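Local coordinates for DUF1987 domain-containing protein (Pseudomonas aeruginosa, PDB 6K4F), which probably acts as a regulatory phosphoprotein in the SiaABC threonine phosphorylation pathway, which controls biofilm formation in response to carbon availability, at residues 59-64 with 93-98. Sequence-based numbering, arbitrary orientation.
Sequences LELDLR and VSLRWH
Arg96 reaches across from one parallel strand to two acids of the other, Glu60 and Asp62, which sit two residues apart on the same face of the sheet. Its NH1 and NH2 grip Glu60 end-on, one nitrogen to each carboxylate oxygen, with NH2 2.6 Å from Glu60 OE1. The acid lies at the guanidinium edge but is tilted, its plane turned 51° from that of Arg96, and both oxygens are met from above the carboxylate plane. Glu60 OE2 also accepts from a water. Arginine suits this place because its three nitrogens can serve two acids at once: NE donates to Asp62 OD1 at 3.0 Å, nearly in line with the C-O bond. That oxygen also accepts from His98 NE2, at 2.8 Å and on its syn side. Asp62 has CG anti to the backbone N (chi1 -164°), and OD1 takes both donors while OD2 forms a salt bridge with Arg64 NH1 at 2.7 Å. The Arg64 guanidinium lies flat on one face of the His98 imidazole, planes 10° apart, and the shared carboxylate probably offsets some of the positive charge gathered here.

The opposite face, with Leu59, Leu61, Leu63, Val93, Leu95 and Trp97, is apolar. Leu95 CG packs 3.9 Å from Leu61 CB, and Leu63 CD1 meets Trp97 CE3 at 3.6 Å; branched leucines and a broad indole suit this buried side. Backbone hydrogen bonds, such as Arg96 N to Leu61 O (2.8 Å), keep the strands in register.

The pair belongs to a beta-alpha-beta unit whose connecting helix 70-88 packs on Leu61, Leu63 and Leu95. Strand 25-29 flanks strand 59-68, its Arg25 giving Glu60 a second salt bridge; strand 121-125 borders strand 93-99, with Phe121 touching Leu95 and Trp97.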
loop_
_atom_site.group_PDB
_atom_site.type_symbol
_atom_site.label_atom_id
_atom_site.label_comp_id
_atom_site.label_asym_id
_atom_site.label_seq_id
_atom_site.Cartn_x
_atom_site.Cartn_y
_atom_site.Cartn_z
ATOM N N LEU A 59 11.660 -0.180 -1.177
ATOM C CA LEU A 59 10.357 0.430 -0.937
ATOM C C LEU A 59 9.686 -0.274 0.235
ATOM O O LEU A 59 9.642 -1.513 0.285
ATOM C CB LEU A 59 9.473 0.353 -2.187
ATOM C CG LEU A 59 8.086 1.013 -2.081
ATOM C CD1 LEU A 59 8.193 2.488 -1.686
ATOM C CD2 LEU A 59 7.291 0.862 -3.380
ATOM N N GLU A 60 9.195 0.507 1.190
ATOM C CA GLU A 60 8.514 -0.005 2.374
ATOM C C GLU A 60 7.092 0.524 2.399
ATOM O O GLU A 60 6.880 1.725 2.203
ATOM C CB GLU A 60 9.223 0.431 3.656
ATOM C CG GLU A 60 10.442 -0.362 4.035
ATOM C CD GLU A 60 10.555 -0.517 5.538
ATOM O OE1 GLU A 60 10.440 0.503 6.248
ATOM O OE2 GLU A 60 10.741 -1.657 6.010
ATOM N N LEU A 61 6.118 -0.353 2.648
ATOM C CA LEU A 61 4.731 0.074 2.836
ATOM C C LEU A 61 4.380 0.014 4.317
ATOM O O LEU A 61 4.621 -1.008 4.972
ATOM C CB LEU A 61 3.756 -0.796 2.029
ATOM C CG LEU A 61 3.331 -0.201 0.684
ATOM C CD1 LEU A 61 4.523 -0.191 -0.234
ATOM C CD2 LEU A 61 2.193 -1.010 0.084
ATOM N N ASP A 62 3.799 1.097 4.840
ATOM C CA ASP A 62 3.318 1.131 6.225
ATOM C C ASP A 62 1.831 1.467 6.223
ATOM O O ASP A 62 1.444 2.618 5.983
ATOM C CB ASP A 62 4.097 2.131 7.066
ATOM C CG ASP A 62 3.901 1.903 8.550
ATOM O OD1 ASP A 62 4.594 1.031 9.117
ATOM O OD2 ASP A 62 3.034 2.579 9.145
ATOM N N LEU A 63 1.004 0.470 6.506
ATOM C CA LEU A 63 -0.435 0.575 6.340
ATOM C C LEU A 63 -1.151 0.592 7.685
ATOM O O LEU A 63 -0.893 -0.249 8.557
ATOM C CB LEU A 63 -0.954 -0.564 5.472
ATOM C CG LEU A 63 -0.317 -0.685 4.084
ATOM C CD1 LEU A 63 -0.972 -1.835 3.304
ATOM C CD2 LEU A 63 -0.421 0.635 3.307
ATOM N N ARG A 64 -2.042 1.563 7.847
ATOM C CA ARG A 64 -2.958 1.665 8.974
ATOM C C ARG A 64 -4.365 1.824 8.449
ATOM O O ARG A 64 -5.095 2.758 8.796
ATOM C CB ARG A 64 -2.589 2.823 9.895
ATOM C CG ARG A 64 -1.183 2.701 10.456
ATOM C CD ARG A 64 -0.818 3.879 11.333
ATOM N NE ARG A 64 0.025 3.449 12.444
ATOM C CZ ARG A 64 1.352 3.449 12.418
ATOM N NH1 ARG A 64 1.997 3.864 11.332
ATOM N NH2 ARG A 64 2.032 3.036 13.479
ATOM N N VAL A 93 11.623 -5.182 -0.953
ATOM C CA VAL A 93 10.294 -4.654 -0.668
ATOM C C VAL A 93 9.845 -5.224 0.671
ATOM O O VAL A 93 10.125 -6.387 0.980
ATOM C CB VAL A 93 9.288 -5.022 -1.780
ATOM C CG1 VAL A 93 7.886 -4.569 -1.403
ATOM C CG2 VAL A 93 9.694 -4.379 -3.129
ATOM N N SER A 94 9.166 -4.410 1.476
ATOM C CA SER A 94 8.642 -4.918 2.735
ATOM C C SER A 94 7.389 -4.154 3.119
ATOM O O SER A 94 7.179 -3.006 2.701
ATOM C CB SER A 94 9.687 -4.832 3.854
ATOM O OG SER A 94 10.060 -3.492 4.068
ATOM N N LEU A 95 6.546 -4.800 3.917
ATOM C CA LEU A 95 5.262 -4.209 4.273
ATOM C C LEU A 95 4.952 -4.463 5.738
ATOM O O LEU A 95 5.195 -5.562 6.258
ATOM C CB LEU A 95 4.136 -4.770 3.385
ATOM C CG LEU A 95 2.725 -4.200 3.534
ATOM C CD1 LEU A 95 2.002 -4.277 2.193
ATOM C CD2 LEU A 95 1.930 -4.951 4.602
ATOM N N ARG A 96 4.400 -3.441 6.387
ATOM C CA ARG A 96 3.833 -3.545 7.728
ATOM C C ARG A 96 2.359 -3.190 7.656
ATOM O O ARG A 96 1.997 -2.164 7.059
ATOM C CB ARG A 96 4.539 -2.597 8.717
ATOM C CG ARG A 96 5.843 -3.123 9.248
ATOM C CD ARG A 96 6.606 -2.043 10.009
ATOM N NE ARG A 96 6.934 -0.919 9.139
ATOM C CZ ARG A 96 7.928 -0.918 8.253
ATOM N NH1 ARG A 96 8.713 -1.984 8.121
ATOM N NH2 ARG A 96 8.146 0.154 7.499
ATOM N N TRP A 97 1.520 -4.058 8.220
ATOM C CA TRP A 97 0.068 -3.886 8.263
ATOM C C TRP A 97 -0.337 -3.800 9.733
ATOM O O TRP A 97 -0.382 -4.816 10.442
ATOM C CB TRP A 97 -0.639 -5.027 7.539
ATOM C CG TRP A 97 -2.118 -4.816 7.372
ATOM C CD1 TRP A 97 -3.058 -4.718 8.366
ATOM C CD2 TRP A 97 -2.830 -4.685 6.136
ATOM N NE1 TRP A 97 -4.307 -4.529 7.819
ATOM C CE2 TRP A 97 -4.192 -4.502 6.453
ATOM C CE3 TRP A 97 -2.452 -4.726 4.798
ATOM C CZ2 TRP A 97 -5.173 -4.341 5.472
ATOM C CZ3 TRP A 97 -3.430 -4.559 3.822
ATOM C CH2 TRP A 97 -4.769 -4.368 4.167
ATOM N N HIS A 98 -0.612 -2.582 10.193
ATOM C CA HIS A 98 -0.992 -2.337 11.576
ATOM C C HIS A 98 -2.491 -2.488 11.756
ATOM O O HIS A 98 -3.280 -2.065 10.903
ATOM C CB HIS A 98 -0.586 -0.935 12.013
ATOM C CG HIS A 98 0.860 -0.631 11.805
ATOM N ND1 HIS A 98 1.827 -0.966 12.726
ATOM C CD2 HIS A 98 1.502 -0.010 10.787
ATOM C CE1 HIS A 98 3.006 -0.559 12.286
ATOM N NE2 HIS A 98 2.836 0.020 11.109
HETATM O O HOH W 1 11.817 -2.712 2.592
HETATM O O HOH W 2 10.117 -3.917 6.780
#